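Local coordinates for ThiS/MoaD family protein (PDB 4N6E) that probably serves as a small ubiquitin-like sulphur carrier that delivers sulphur to a partner thiosugar synthase in 2-thiosugar biosynthesis, at residues A2-I7 with K19-A23. Residue numbers count along the deposited sequence, not the author numbering.
Sequences AVTVSI and KSVEA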
ATOM      1  N   ALA B   2     -26.776 -47.251 -27.548  1.00 86.67           N
ATOM      2  CA  ALA B   2     -26.754 -45.794 -27.869  1.00 86.46           C
ATOM      3  C   ALA B   2     -25.424 -45.172 -27.454  1.00 88.62           C
ATOM      4  O   ALA B   2     -24.563 -45.843 -26.876  1.00 87.25           O
ATOM      5  CB  ALA B   2     -27.915 -45.083 -27.183  1.00 84.28           C
ATOM      6  N   VAL B   3     -25.267 -43.889 -27.767  1.00 87.96           N
ATOM      7  CA  VAL B   3     -24.074 -43.138 -27.408  1.00 83.77           C
ATOM      8  C   VAL B   3     -24.444 -42.188 -26.280  1.00 80.83           C
ATOM      9  O   VAL B   3     -25.255 -41.275 -26.475  1.00 71.70           O
ATOM     10  CB  VAL B   3     -23.545 -42.322 -28.604  1.00 84.85           C
ATOM     11  CG1 VAL B   3     -22.112 -41.875 -28.358  1.00 82.53           C
ATOM     12  CG2 VAL B   3     -23.632 -43.141 -29.882  1.00 86.86           C
ATOM     13  N   THR B   4     -23.860 -42.409 -25.103  1.00 77.08           N
ATOM     14  CA  THR B   4     -24.111 -41.535 -23.954  1.00 77.54           C
ATOM     15  C   THR B   4     -23.228 -40.263 -24.016  1.00 74.89           C
ATOM     16  O   THR B   4     -22.000 -40.343 -24.060  1.00 74.00           O
ATOM     17  CB  THR B   4     -23.987 -42.301 -22.607  1.00 82.00           C
ATOM     18  OG1 THR B   4     -24.198 -41.398 -21.512  1.00 78.50           O
ATOM     19  CG2 THR B   4     -22.624 -43.013 -22.450  1.00 83.92           C
ATOM     20  N   VAL B   5     -23.878 -39.097 -24.032  1.00 71.49           N
ATOM     21  CA  VAL B   5     -23.217 -37.801 -24.241  1.00 67.56           C
ATOM     22  C   VAL B   5     -23.202 -36.967 -22.958  1.00 67.17           C
ATOM     23  O   VAL B   5     -24.257 -36.613 -22.461  1.00 64.88           O
ATOM     24  CB  VAL B   5     -23.962 -36.994 -25.324  1.00 65.50           C
ATOM     25  CG1 VAL B   5     -23.387 -35.595 -25.479  1.00 64.95           C
ATOM     26  CG2 VAL B   5     -23.924 -37.730 -26.651  1.00 67.43           C
ATOM     27  N   SER B   6     -22.015 -36.633 -22.442  1.00 70.40           N
ATOM     28  CA  SER B   6     -21.890 -35.802 -21.227  1.00 67.82           C
ATOM     29  C   SER B   6     -21.944 -34.291 -21.513  1.00 68.00           C
ATOM     30  O   SER B   6     -21.123 -33.756 -22.267  1.00 65.41           O
ATOM     31  CB  SER B   6     -20.599 -36.129 -20.485  1.00 68.06           C
ATOM     32  OG  SER B   6     -20.618 -37.464 -20.014  1.00 71.81           O
ATOM     33  N   ILE B   7     -22.909 -33.609 -20.896  1.00 66.22           N
ATOM     34  CA  ILE B   7     -23.042 -32.159 -21.043  1.00 65.09           C
ATOM     35  C   ILE B   7     -22.355 -31.504 -19.851  1.00 63.99           C
ATOM     36  O   ILE B   7     -22.533 -31.963 -18.720  1.00 66.70           O
ATOM     37  CB  ILE B   7     -24.517 -31.702 -21.071  1.00 64.67           C
ATOM     38  CG1 ILE B   7     -25.379 -32.668 -21.890  1.00 67.92           C
ATOM     39  CG2 ILE B   7     -24.635 -30.286 -21.630  1.00 63.01           C
ATOM     40  CD1 ILE B   7     -24.918 -32.867 -23.321  1.00 70.00           C
ATOM     41  N   LYS B  19     -27.539 -33.695 -17.097  1.00 83.52           N
ATOM     42  CA  LYS B  19     -26.084 -33.768 -17.245  1.00 85.71           C
ATOM     43  C   LYS B  19     -25.633 -34.854 -18.227  1.00 88.45           C
ATOM     44  O   LYS B  19     -24.437 -35.130 -18.355  1.00 90.46           O
ATOM     45  CB  LYS B  19     -25.409 -33.950 -15.879  1.00 88.35           C
ATOM     46  CG  LYS B  19     -25.471 -35.334 -15.243  1.00 92.08           C
ATOM     47  CD  LYS B  19     -24.686 -35.324 -13.928  1.00 95.81           C
ATOM     48  CE  LYS B  19     -24.223 -36.707 -13.488  1.00 94.98           C
ATOM     49  NZ  LYS B  19     -25.302 -37.461 -12.795  1.00 93.96           N
ATOM     50  N   SER B  20     -26.595 -35.448 -18.927  1.00 88.43           N
ATOM     51  CA  SER B  20     -26.328 -36.538 -19.849  1.00 84.12           C
ATOM     52  C   SER B  20     -27.506 -36.705 -20.805  1.00 85.43           C
ATOM     53  O   SER B  20     -28.653 -36.495 -20.414  1.00 90.17           O
ATOM     54  CB  SER B  20     -26.103 -37.831 -19.068  1.00 79.83           C
ATOM     55  OG  SER B  20     -26.309 -38.951 -19.901  1.00 81.27           O
ATOM     56  N   VAL B  21     -27.222 -37.061 -22.055  1.00 82.97           N
ATOM     57  CA  VAL B  21     -28.269 -37.406 -23.014  1.00 82.26           C
ATOM     58  C   VAL B  21     -27.886 -38.625 -23.853  1.00 83.20           C
ATOM     59  O   VAL B  21     -26.704 -38.934 -24.022  1.00 79.61           O
ATOM     60  CB  VAL B  21     -28.629 -36.231 -23.951  1.00 81.45           C
ATOM     61  CG1 VAL B  21     -28.982 -34.986 -23.149  1.00 81.73           C
ATOM     62  CG2 VAL B  21     -27.507 -35.936 -24.929  1.00 82.87           C
ATOM     63  N   GLU B  22     -28.906 -39.309 -24.366  1.00 83.08           N
ATOM     64  CA  GLU B  22     -28.725 -40.452 -25.250  1.00 78.40           C
ATOM     65  C   GLU B  22     -28.789 -39.997 -26.699  1.00 73.14           C
ATOM     66  O   GLU B  22     -29.437 -38.995 -27.022  1.00 65.30           O
ATOM     67  CB  GLU B  22     -29.802 -41.502 -24.989  1.00 83.02           C
ATOM     68  CG  GLU B  22     -29.694 -42.181 -23.637  1.00 86.84           C
ATOM     69  CD  GLU B  22     -28.419 -42.986 -23.501  1.00 89.58           C
ATOM     70  OE1 GLU B  22     -28.438 -44.195 -23.809  1.00 91.71           O
ATOM     71  OE2 GLU B  22     -27.391 -42.398 -23.106  1.00 92.98           O
ATOM     72  N   ALA B  23     -28.106 -40.734 -27.570  1.00 72.50           N
ATOM     73  CA  ALA B  23     -28.079 -40.393 -28.989  1.00 72.04           C
ATOM     74  C   ALA B  23     -27.603 -41.542 -29.889  1.00 68.74           C
ATOM     75  O   ALA B  23     -27.123 -42.585 -29.419  1.00 58.71           O
ATOM     76  CB  ALA B  23     -27.221 -39.152 -29.209  1.00 74.09           C
TER
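Backbone hydrogen bonds knit the antiparallel strands 3-6 and 20-23 together. Val5 and Val21 form a hydrogen-bonded pair, with Val5 N to Val21 O at 2.8 Å and Val21 N to Val5 O at 3.0 Å. Val3 N reaches Ala23 O at 2.8 Å, while at the other end Ile7 N bonds weakly to Lys19 O (3.3 Å). A CA-H...O contact, Ser20 CA to Val5 O at 3.3 Å, adds to the ladder. Side chains alternate between two faces. Val3, Val5, Val21 and Ala23 lie on the buried one, where beta-branched valines suit extended backbone: Val5 CB meets Val21 CG2 at 3.7 Å, and small Ala23 leaves room beside helix 28-38, which packs against this face. Thr4, Ser6, Ser20 and Glu22 are on the more exposed face, which tolerates polar groups; Glu22 OE2 comes within 3.4 Å of Thr4 CB. With strand 80-88 running parallel along the far edge of strand 3-6, this is the N-terminal beta-hairpin of the ubiquitin-like beta-grasp fold, as expected of a ThiS/MoaD protein.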